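Local coordinates for protein nuclear hormone receptor FTZ-F1 (Drosophila melanogaster, PDB 2XHS) that is a Drosophila nuclear receptor of the NR5A group that probably regulates transcription and whose ligand-binding domain binds a Fushi tarazu peptide, at residues 93-98 with 149-154; 135-140 with 207-212. All coordinates share one frame; numbering follows the deposited sequence.

Interaction 1. Residues 93-98 with 149-154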
ATOM      1  N   VAL A  93       0.429  -3.854   1.778  1.00 39.43           N
ATOM      2  CA  VAL A  93      -0.206  -5.105   1.477  1.00 38.78           C
ATOM      3  C   VAL A  93      -1.198  -4.980   0.358  1.00 39.89           C
ATOM      4  O   VAL A  93      -1.190  -5.723  -0.579  1.00 40.55           O
ATOM      5  CB  VAL A  93      -0.928  -5.554   2.722  1.00 38.06           C
ATOM      6  CG1 VAL A  93      -1.688  -6.793   2.495  1.00 35.09           C
ATOM      7  CG2 VAL A  93       0.044  -5.763   3.802  1.00 36.96           C
ATOM      8  N   LEU A  94      -2.039  -3.986   0.456  1.00 41.27           N
ATOM      9  CA  LEU A  94      -3.004  -3.726  -0.559  1.00 41.62           C
ATOM     10  C   LEU A  94      -2.328  -3.402  -1.854  1.00 40.93           C
ATOM     11  O   LEU A  94      -2.715  -3.851  -2.881  1.00 41.79           O
ATOM     12  CB  LEU A  94      -3.841  -2.557  -0.130  1.00 41.45           C
ATOM     13  CG  LEU A  94      -4.939  -2.139  -1.082  1.00 41.45           C
ATOM     14  CD1 LEU A  94      -6.100  -2.985  -0.907  1.00 38.04           C
ATOM     15  CD2 LEU A  94      -5.283  -0.760  -0.781  1.00 44.23           C
ATOM     16  N   ASP A  95      -1.292  -2.615  -1.802  1.00 39.82           N
ATOM     17  CA  ASP A  95      -0.608  -2.274  -2.998  1.00 39.07           C
ATOM     18  C   ASP A  95      -0.084  -3.531  -3.557  1.00 39.22           C
ATOM     19  O   ASP A  95      -0.040  -3.707  -4.723  1.00 40.49           O
ATOM     20  CB  ASP A  95       0.579  -1.407  -2.701  1.00 38.67           C
ATOM     21  CG  ASP A  95       0.233  -0.004  -2.500  1.00 39.09           C
ATOM     22  OD1 ASP A  95      -0.859   0.401  -2.829  1.00 43.93           O
ATOM     23  OD2 ASP A  95       1.095   0.722  -2.074  1.00 41.34           O
ATOM     24  N   HIS A  96       0.415  -4.393  -2.716  1.00 39.20           N
ATOM     25  CA  HIS A  96       0.899  -5.658  -3.195  1.00 39.84           C
ATOM     26  C   HIS A  96      -0.234  -6.494  -3.670  1.00 39.78           C
ATOM     27  O   HIS A  96      -0.132  -7.226  -4.584  1.00 40.32           O
ATOM     28  CB  HIS A  96       1.744  -6.372  -2.166  1.00 39.50           C
ATOM     29  CG  HIS A  96       2.842  -7.181  -2.772  1.00 45.14           C
ATOM     30  ND1 HIS A  96       2.731  -8.529  -3.017  1.00 47.84           N
ATOM     31  CD2 HIS A  96       4.057  -6.821  -3.228  1.00 44.95           C
ATOM     32  CE1 HIS A  96       3.834  -8.967  -3.578  1.00 43.09           C
ATOM     33  NE2 HIS A  96       4.657  -7.951  -3.710  1.00 45.26           N
ATOM     34  N   LEU A  97      -1.346  -6.386  -3.011  1.00 40.29           N
ATOM     35  CA  LEU A  97      -2.465  -7.146  -3.433  1.00 39.62           C
ATOM     36  C   LEU A  97      -2.808  -6.688  -4.799  1.00 39.88           C
ATOM     37  O   LEU A  97      -3.166  -7.452  -5.628  1.00 41.03           O
ATOM     38  CB  LEU A  97      -3.609  -6.937  -2.486  1.00 38.77           C
ATOM     39  CG  LEU A  97      -3.639  -8.052  -1.480  1.00 39.06           C
ATOM     40  CD1 LEU A  97      -4.555  -7.699  -0.428  1.00 42.84           C
ATOM     41  CD2 LEU A  97      -4.117  -9.251  -2.152  1.00 38.72           C
ATOM     42  N   HIS A  98      -2.701  -5.412  -5.036  1.00 39.03           N
ATOM     43  CA  HIS A  98      -3.024  -4.873  -6.325  1.00 38.80           C
ATOM     44  C   HIS A  98      -2.151  -5.344  -7.457  1.00 39.37           C
ATOM     45  O   HIS A  98      -2.612  -5.649  -8.500  1.00 39.93           O
ATOM     46  CB  HIS A  98      -2.900  -3.389  -6.185  1.00 38.73           C
ATOM     47  CG  HIS A  98      -2.856  -2.640  -7.465  1.00 40.00           C
ATOM     48  ND1 HIS A  98      -1.823  -1.808  -7.794  1.00 39.68           N
ATOM     49  CD2 HIS A  98      -3.750  -2.536  -8.460  1.00 41.77           C
ATOM     50  CE1 HIS A  98      -2.061  -1.253  -8.957  1.00 39.49           C
ATOM     51  NE2 HIS A  98      -3.224  -1.683  -9.382  1.00 42.17           N
ATOM     52  N   GLY A 149     -10.318   0.689  -9.871  1.00 38.73           N
ATOM     53  CA  GLY A 149     -11.125   1.654  -9.181  1.00 37.99           C
ATOM     54  C   GLY A 149     -11.346   1.367  -7.732  1.00 38.40           C
ATOM     55  O   GLY A 149     -11.311   2.234  -6.922  1.00 38.52           O
ATOM     56  N   ASP A 150     -11.593   0.119  -7.428  1.00 37.08           N
ATOM     57  CA  ASP A 150     -11.796  -0.308  -6.088  1.00 35.96           C
ATOM     58  C   ASP A 150     -10.573  -0.085  -5.280  1.00 36.66           C
ATOM     59  O   ASP A 150     -10.637   0.332  -4.174  1.00 38.85           O
ATOM     60  CB  ASP A 150     -12.060  -1.793  -6.083  1.00 36.14           C
ATOM     61  CG  ASP A 150     -13.309  -2.153  -6.751  1.00 38.06           C
ATOM     62  OD1 ASP A 150     -14.279  -1.461  -6.551  1.00 40.76           O
ATOM     63  OD2 ASP A 150     -13.350  -3.144  -7.446  1.00 39.46           O
ATOM     64  N   TYR A 151      -9.443  -0.403  -5.856  1.00 35.63           N
ATOM     65  CA  TYR A 151      -8.178  -0.334  -5.183  1.00 35.68           C
ATOM     66  C   TYR A 151      -7.792   1.047  -4.727  1.00 35.98           C
ATOM     67  O   TYR A 151      -7.225   1.198  -3.702  1.00 37.47           O
ATOM     68  CB  TYR A 151      -7.113  -0.952  -6.074  1.00 35.70           C
ATOM     69  CG  TYR A 151      -5.716  -0.457  -5.874  1.00 38.05           C
ATOM     70  CD1 TYR A 151      -4.963  -0.872  -4.821  1.00 41.07           C
ATOM     71  CD2 TYR A 151      -5.148   0.413  -6.751  1.00 38.21           C
ATOM     72  CE1 TYR A 151      -3.724  -0.429  -4.639  1.00 41.38           C
ATOM     73  CE2 TYR A 151      -3.907   0.862  -6.560  1.00 40.86           C
ATOM     74  CZ  TYR A 151      -3.197   0.429  -5.507  1.00 41.25           C
ATOM     75  OH  TYR A 151      -1.937   0.864  -5.314  1.00 45.49           O
ATOM     76  N   VAL A 152      -8.046   2.057  -5.515  1.00 36.38           N
ATOM     77  CA  VAL A 152      -7.750   3.399  -5.098  1.00 37.71           C
ATOM     78  C   VAL A 152      -8.609   3.925  -3.987  1.00 38.16           C
ATOM     79  O   VAL A 152      -8.167   4.651  -3.164  1.00 38.27           O
ATOM     80  CB  VAL A 152      -7.709   4.374  -6.255  1.00 37.26           C
ATOM     81  CG1 VAL A 152      -6.539   4.100  -7.068  1.00 36.74           C
ATOM     82  CG2 VAL A 152      -8.877   4.207  -7.088  1.00 40.38           C
ATOM     83  N   CYS A 153      -9.894   3.594  -4.043  1.00 39.00           N
ATOM     84  CA  CYS A 153     -10.843   4.040  -3.033  1.00 40.78           C
ATOM     85  C   CYS A 153     -10.461   3.442  -1.691  1.00 40.80           C
ATOM     86  O   CYS A 153     -10.548   4.094  -0.650  1.00 40.35           O
ATOM     87  CB  CYS A 153     -12.265   3.627  -3.412  1.00 40.46           C
ATOM     88  SG  CYS A 153     -12.843   4.296  -4.988  1.00 46.25           S
HETATM   89  N   MSE A 154     -10.041   2.184  -1.735  1.00 41.00           N
HETATM   90  CA  MSE A 154      -9.680   1.454  -0.564  1.00 42.88           C
HETATM   91  C   MSE A 154      -8.455   1.986   0.078  1.00 42.43           C
HETATM   92  O   MSE A 154      -8.289   1.867   1.245  1.00 44.03           O
HETATM   93  CB  MSE A 154      -9.548  -0.003  -0.875  1.00 43.63           C
HETATM   94  CG  MSE A 154     -10.826  -0.682  -0.764  1.00 49.27           C
HETATM   95 SE   MSE A 154     -10.622  -2.448  -1.140  1.00 73.81          SE
HETATM   96  CE  MSE A 154     -10.828  -2.337  -2.928  1.00 42.36           C
TER
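Tyr151 meets His98, Leu94 and Asp95 in a buried, aromatic-centred contact between helix 77-102 and helix 148-159, deep in the three-layer antiparallel alpha-helical sandwich of nuclear receptor ligand-binding domains. The two short segments run almost antiparallel, at 175°, with axes 10.6 Å apart. Such a wide gap is one that a large side chain can bridge, and here the tyrosine does so. Its CG lies anti to the backbone N (chi1 153°), which starts the side chain off toward helix 77-102, and the ring reaches it. There it stacks face to face on the imidazole of His98, with centroids 3.8 Å apart and planes tilted by just 7°. Tyr151 CE2 sits over the centre of the imidazole and His98 CG over that of the phenol, while His98 CB adds a CH-pi contact to the same tyrosine face. The ring's rim is also engaged: Leu94 CG packs 3.9 Å from Tyr151 CD1, and Asp95 OD1, in the plane of the phenol, accepts a hydrogen bond of 2.7 Å from Tyr151 OH. The hydroxyl comes to this oxygen from above the carboxylate plane. Beside the ring, Leu94 CD2 faces CB of the selenomethionine Met154 at 4.3 Å. A leucine in place of Tyr151 would probably leave Asp95 OD1 without its hydroxyl donor and the face of His98 without its aromatic cover. Around this pair, the ring of His102 meets that of His98 at a steep angle, Phe146 touches both Tyr151 and Met154, and helix 198-224 lies against the contact, with Ile209 on Leu94 and Leu202 on Met154.

Interaction 2. Residues 135-140 with 207-212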
ATOM      1  N   ASN A 135      -3.117 -15.133   0.472  1.00 51.04           N
ATOM      2  CA  ASN A 135      -3.804 -15.754  -0.632  1.00 53.20           C
ATOM      3  C   ASN A 135      -5.278 -15.819  -0.472  1.00 53.65           C
ATOM      4  O   ASN A 135      -6.021 -15.674  -1.399  1.00 53.59           O
ATOM      5  CB  ASN A 135      -3.236 -17.102  -0.919  1.00 53.65           C
ATOM      6  CG  ASN A 135      -1.880 -17.008  -1.428  1.00 57.19           C
ATOM      7  OD1 ASN A 135      -1.623 -16.284  -2.359  1.00 60.01           O
ATOM      8  ND2 ASN A 135      -0.984 -17.718  -0.820  1.00 62.56           N
ATOM      9  N   GLU A 136      -5.706 -16.034   0.739  1.00 54.53           N
ATOM     10  CA  GLU A 136      -7.098 -16.131   0.969  1.00 55.34           C
ATOM     11  C   GLU A 136      -7.707 -14.826   0.597  1.00 53.79           C
ATOM     12  O   GLU A 136      -8.757 -14.787   0.048  1.00 54.76           O
ATOM     13  CB  GLU A 136      -7.329 -16.430   2.422  1.00 57.18           C
ATOM     14  CG  GLU A 136      -8.597 -17.147   2.671  1.00 64.14           C
ATOM     15  CD  GLU A 136      -8.901 -17.236   4.114  1.00 73.95           C
ATOM     16  OE1 GLU A 136      -8.015 -17.654   4.870  1.00 75.28           O
ATOM     17  OE2 GLU A 136     -10.032 -16.906   4.489  1.00 76.98           O
ATOM     18  N   LEU A 137      -7.055 -13.739   0.942  1.00 52.40           N
ATOM     19  CA  LEU A 137      -7.538 -12.424   0.594  1.00 49.73           C
ATOM     20  C   LEU A 137      -7.527 -12.179  -0.877  1.00 48.03           C
ATOM     21  O   LEU A 137      -8.446 -11.652  -1.417  1.00 46.83           O
ATOM     22  CB  LEU A 137      -6.716 -11.363   1.300  1.00 49.12           C
ATOM     23  CG  LEU A 137      -6.714 -11.361   2.817  1.00 50.93           C
ATOM     24  CD1 LEU A 137      -5.890 -10.243   3.271  1.00 53.78           C
ATOM     25  CD2 LEU A 137      -8.074 -11.191   3.347  1.00 51.91           C
ATOM     26  N   GLN A 138      -6.473 -12.592  -1.537  1.00 47.08           N
ATOM     27  CA  GLN A 138      -6.377 -12.370  -2.953  1.00 47.34           C
ATOM     28  C   GLN A 138      -7.504 -13.046  -3.638  1.00 47.74           C
ATOM     29  O   GLN A 138      -8.042 -12.525  -4.558  1.00 46.77           O
ATOM     30  CB  GLN A 138      -5.087 -12.926  -3.514  1.00 46.73           C
ATOM     31  CG  GLN A 138      -4.843 -12.478  -4.922  1.00 47.79           C
ATOM     32  CD  GLN A 138      -3.613 -13.013  -5.533  1.00 47.35           C
ATOM     33  OE1 GLN A 138      -2.536 -12.716  -5.112  1.00 48.81           O
ATOM     34  NE2 GLN A 138      -3.768 -13.775  -6.563  1.00 49.70           N
ATOM     35  N   ASN A 139      -7.846 -14.238  -3.208  1.00 48.61           N
ATOM     36  CA  ASN A 139      -8.979 -14.934  -3.760  1.00 49.16           C
ATOM     37  C   ASN A 139     -10.295 -14.255  -3.494  1.00 48.81           C
ATOM     38  O   ASN A 139     -11.149 -14.214  -4.332  1.00 48.67           O
ATOM     39  CB  ASN A 139      -9.033 -16.335  -3.209  1.00 50.17           C
ATOM     40  CG  ASN A 139      -8.132 -17.265  -3.928  1.00 54.74           C
ATOM     41  OD1 ASN A 139      -7.998 -17.196  -5.134  1.00 60.88           O
ATOM     42  ND2 ASN A 139      -7.531 -18.172  -3.201  1.00 55.28           N
ATOM     43  N   LYS A 140     -10.479 -13.756  -2.294  1.00 47.50           N
ATOM     44  CA  LYS A 140     -11.718 -13.124  -1.956  1.00 46.37           C
ATOM     45  C   LYS A 140     -11.896 -11.937  -2.821  1.00 45.57           C
ATOM     46  O   LYS A 140     -12.958 -11.676  -3.293  1.00 45.41           O
ATOM     47  CB  LYS A 140     -11.680 -12.670  -0.517  1.00 47.07           C
ATOM     48  CG  LYS A 140     -12.244 -13.615   0.482  1.00 47.37           C
ATOM     49  CD  LYS A 140     -11.978 -13.123   1.845  1.00 49.03           C
ATOM     50  CE  LYS A 140     -12.827 -13.775   2.847  1.00 51.94           C
ATOM     51  NZ  LYS A 140     -12.252 -13.570   4.161  1.00 52.81           N
ATOM     52  N   PRO A 207     -10.240  -4.813   7.386  1.00 41.82           N
ATOM     53  CA  PRO A 207      -9.934  -5.265   8.711  1.00 42.14           C
ATOM     54  C   PRO A 207      -9.023  -6.440   8.669  1.00 42.86           C
ATOM     55  O   PRO A 207      -8.175  -6.561   9.507  1.00 42.76           O
ATOM     56  CB  PRO A 207     -11.283  -5.690   9.222  1.00 42.64           C
ATOM     57  CG  PRO A 207     -12.241  -5.202   8.301  1.00 43.52           C
ATOM     58  CD  PRO A 207     -11.628  -4.412   7.284  1.00 43.38           C
ATOM     59  N   GLU A 208      -9.252  -7.326   7.728  1.00 43.35           N
ATOM     60  CA  GLU A 208      -8.460  -8.499   7.560  1.00 43.71           C
ATOM     61  C   GLU A 208      -7.080  -8.164   7.157  1.00 43.35           C
ATOM     62  O   GLU A 208      -6.145  -8.743   7.611  1.00 43.57           O
ATOM     63  CB  GLU A 208      -9.077  -9.357   6.492  1.00 45.08           C
ATOM     64  CG  GLU A 208     -10.520  -9.631   6.699  1.00 50.69           C
ATOM     65  CD  GLU A 208     -10.973 -10.846   5.978  1.00 55.33           C
ATOM     66  OE1 GLU A 208     -10.316 -11.863   6.101  1.00 55.94           O
ATOM     67  OE2 GLU A 208     -12.000 -10.791   5.318  1.00 57.97           O
ATOM     68  N   ILE A 209      -6.963  -7.222   6.257  1.00 42.86           N
ATOM     69  CA  ILE A 209      -5.686  -6.796   5.777  1.00 41.03           C
ATOM     70  C   ILE A 209      -4.904  -6.232   6.897  1.00 42.28           C
ATOM     71  O   ILE A 209      -3.735  -6.413   6.963  1.00 42.73           O
ATOM     72  CB  ILE A 209      -5.825  -5.671   4.844  1.00 40.08           C
ATOM     73  CG1 ILE A 209      -6.186  -6.166   3.481  1.00 38.67           C
ATOM     74  CG2 ILE A 209      -4.559  -4.948   4.768  1.00 36.76           C
ATOM     75  CD1 ILE A 209      -6.277  -5.099   2.530  1.00 35.08           C
ATOM     76  N   HIS A 210      -5.559  -5.515   7.777  1.00 43.21           N
ATOM     77  CA  HIS A 210      -4.902  -4.884   8.872  1.00 44.24           C
ATOM     78  C   HIS A 210      -4.296  -5.912   9.761  1.00 44.63           C
ATOM     79  O   HIS A 210      -3.216  -5.766  10.223  1.00 45.87           O
ATOM     80  CB  HIS A 210      -5.902  -4.042   9.624  1.00 44.59           C
ATOM     81  CG  HIS A 210      -5.340  -3.351  10.816  1.00 45.97           C
ATOM     82  ND1 HIS A 210      -4.379  -2.383  10.726  1.00 48.84           N
ATOM     83  CD2 HIS A 210      -5.611  -3.488  12.123  1.00 47.83           C
ATOM     84  CE1 HIS A 210      -4.070  -1.960  11.929  1.00 49.43           C
ATOM     85  NE2 HIS A 210      -4.802  -2.618  12.796  1.00 50.31           N
ATOM     86  N   ALA A 211      -4.979  -6.998   9.977  1.00 44.44           N
ATOM     87  CA  ALA A 211      -4.445  -7.985  10.852  1.00 45.49           C
ATOM     88  C   ALA A 211      -3.136  -8.470  10.308  1.00 46.70           C
ATOM     89  O   ALA A 211      -2.200  -8.661  11.031  1.00 47.50           O
ATOM     90  CB  ALA A 211      -5.381  -9.089  10.953  1.00 45.43           C
HETATM   91  N   MSE A 212      -3.065  -8.661   9.010  1.00 47.42           N
HETATM   92  CA  MSE A 212      -1.854  -9.109   8.380  1.00 47.80           C
HETATM   93  C   MSE A 212      -0.741  -8.133   8.557  1.00 47.17           C
HETATM   94  O   MSE A 212       0.375  -8.516   8.680  1.00 48.10           O
HETATM   95  CB  MSE A 212      -2.073  -9.233   6.898  1.00 48.62           C
HETATM   96  CG  MSE A 212      -2.351 -10.587   6.398  1.00 54.15           C
HETATM   97 SE   MSE A 212      -2.165 -10.495   4.566  1.00 70.32          SE
HETATM   98  CE  MSE A 212      -0.373 -10.071   4.574  1.00 65.66           C
TER
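Lys140 and Glu208 meet tip to tip and close a salt bridge between helix 135-143 and helix 198-224. Lys140 NZ donates to Glu208 OE2 at 3.0 Å, and OE2 accepts with its syn lone pair, which faces the same side as OE1. A second bond from Lys140 NZ goes to Glu208 OE1 at 3.2 Å, so both carboxylate oxygens face the ammonium, the bond to OE1 being weak. Both chains are extended beyond CG, and together they span the gap between segment axes 11.0 Å apart at closest approach. Glu136 adds a like charge nearby, its OE2 lying 5.3 Å from Glu208 OE1; the ammonium of Lys140 would be expected to offset some of that repulsion.

Inward from the ion pair, Leu137 takes over. Its CD2 branch lies against the acid, 3.6 Å from Glu208 OE1, and also touches CB of the same residue. The other methyl, CD1, is anti to CA (chi2 -179°) and so extends farther from its own backbone. It touches both Ile209 and the selenomethionine Met212, which meet it from directions roughly at right angles, 4.1 Å from Ile209 CG1 and 4.0 Å from Met212 SE. Leu137 and Met212 pass alongside with their chains pointing opposite ways, whereas Leu137 crosses Ile209 at a slant, so the leucine is held among three residues of one helical face. The short segments are nearly antiparallel, at 158°, and outside them Ile205 of the same helix 198-224 also touches Leu137 and Lys140, while Phe134 touches Met212.

This is the packing of an amphipathic helix: one turn of helix 135-143 offers a leucine to the apolar interior and a lysine to a partly exposed acid, joining hydrophobic packing to a charge pair at its margin.

Interaction 1 lies about 6 Å from the centre of the chain and interaction 2 about 12 Å, and their chemistry changes accordingly. The inner contact is mainly ring stacking and apolar packing, with one tyrosine-to-aspartate bond, whereas the outer one pairs apolar packing of a leucine, an isoleucine and a selenomethionine with a salt bridge between partly exposed side chains. They hold different pairs of helices, yet the pairs interlock: along the chain their segments alternate, and the two contacts touch where Leu94 and Val93 pack on Ile209, where Val93 reaches Met212, and where Leu97 meets Gln138. Together they illustrate a three-layer helical sandwich, in which helix 77-102 is packed against all three partners.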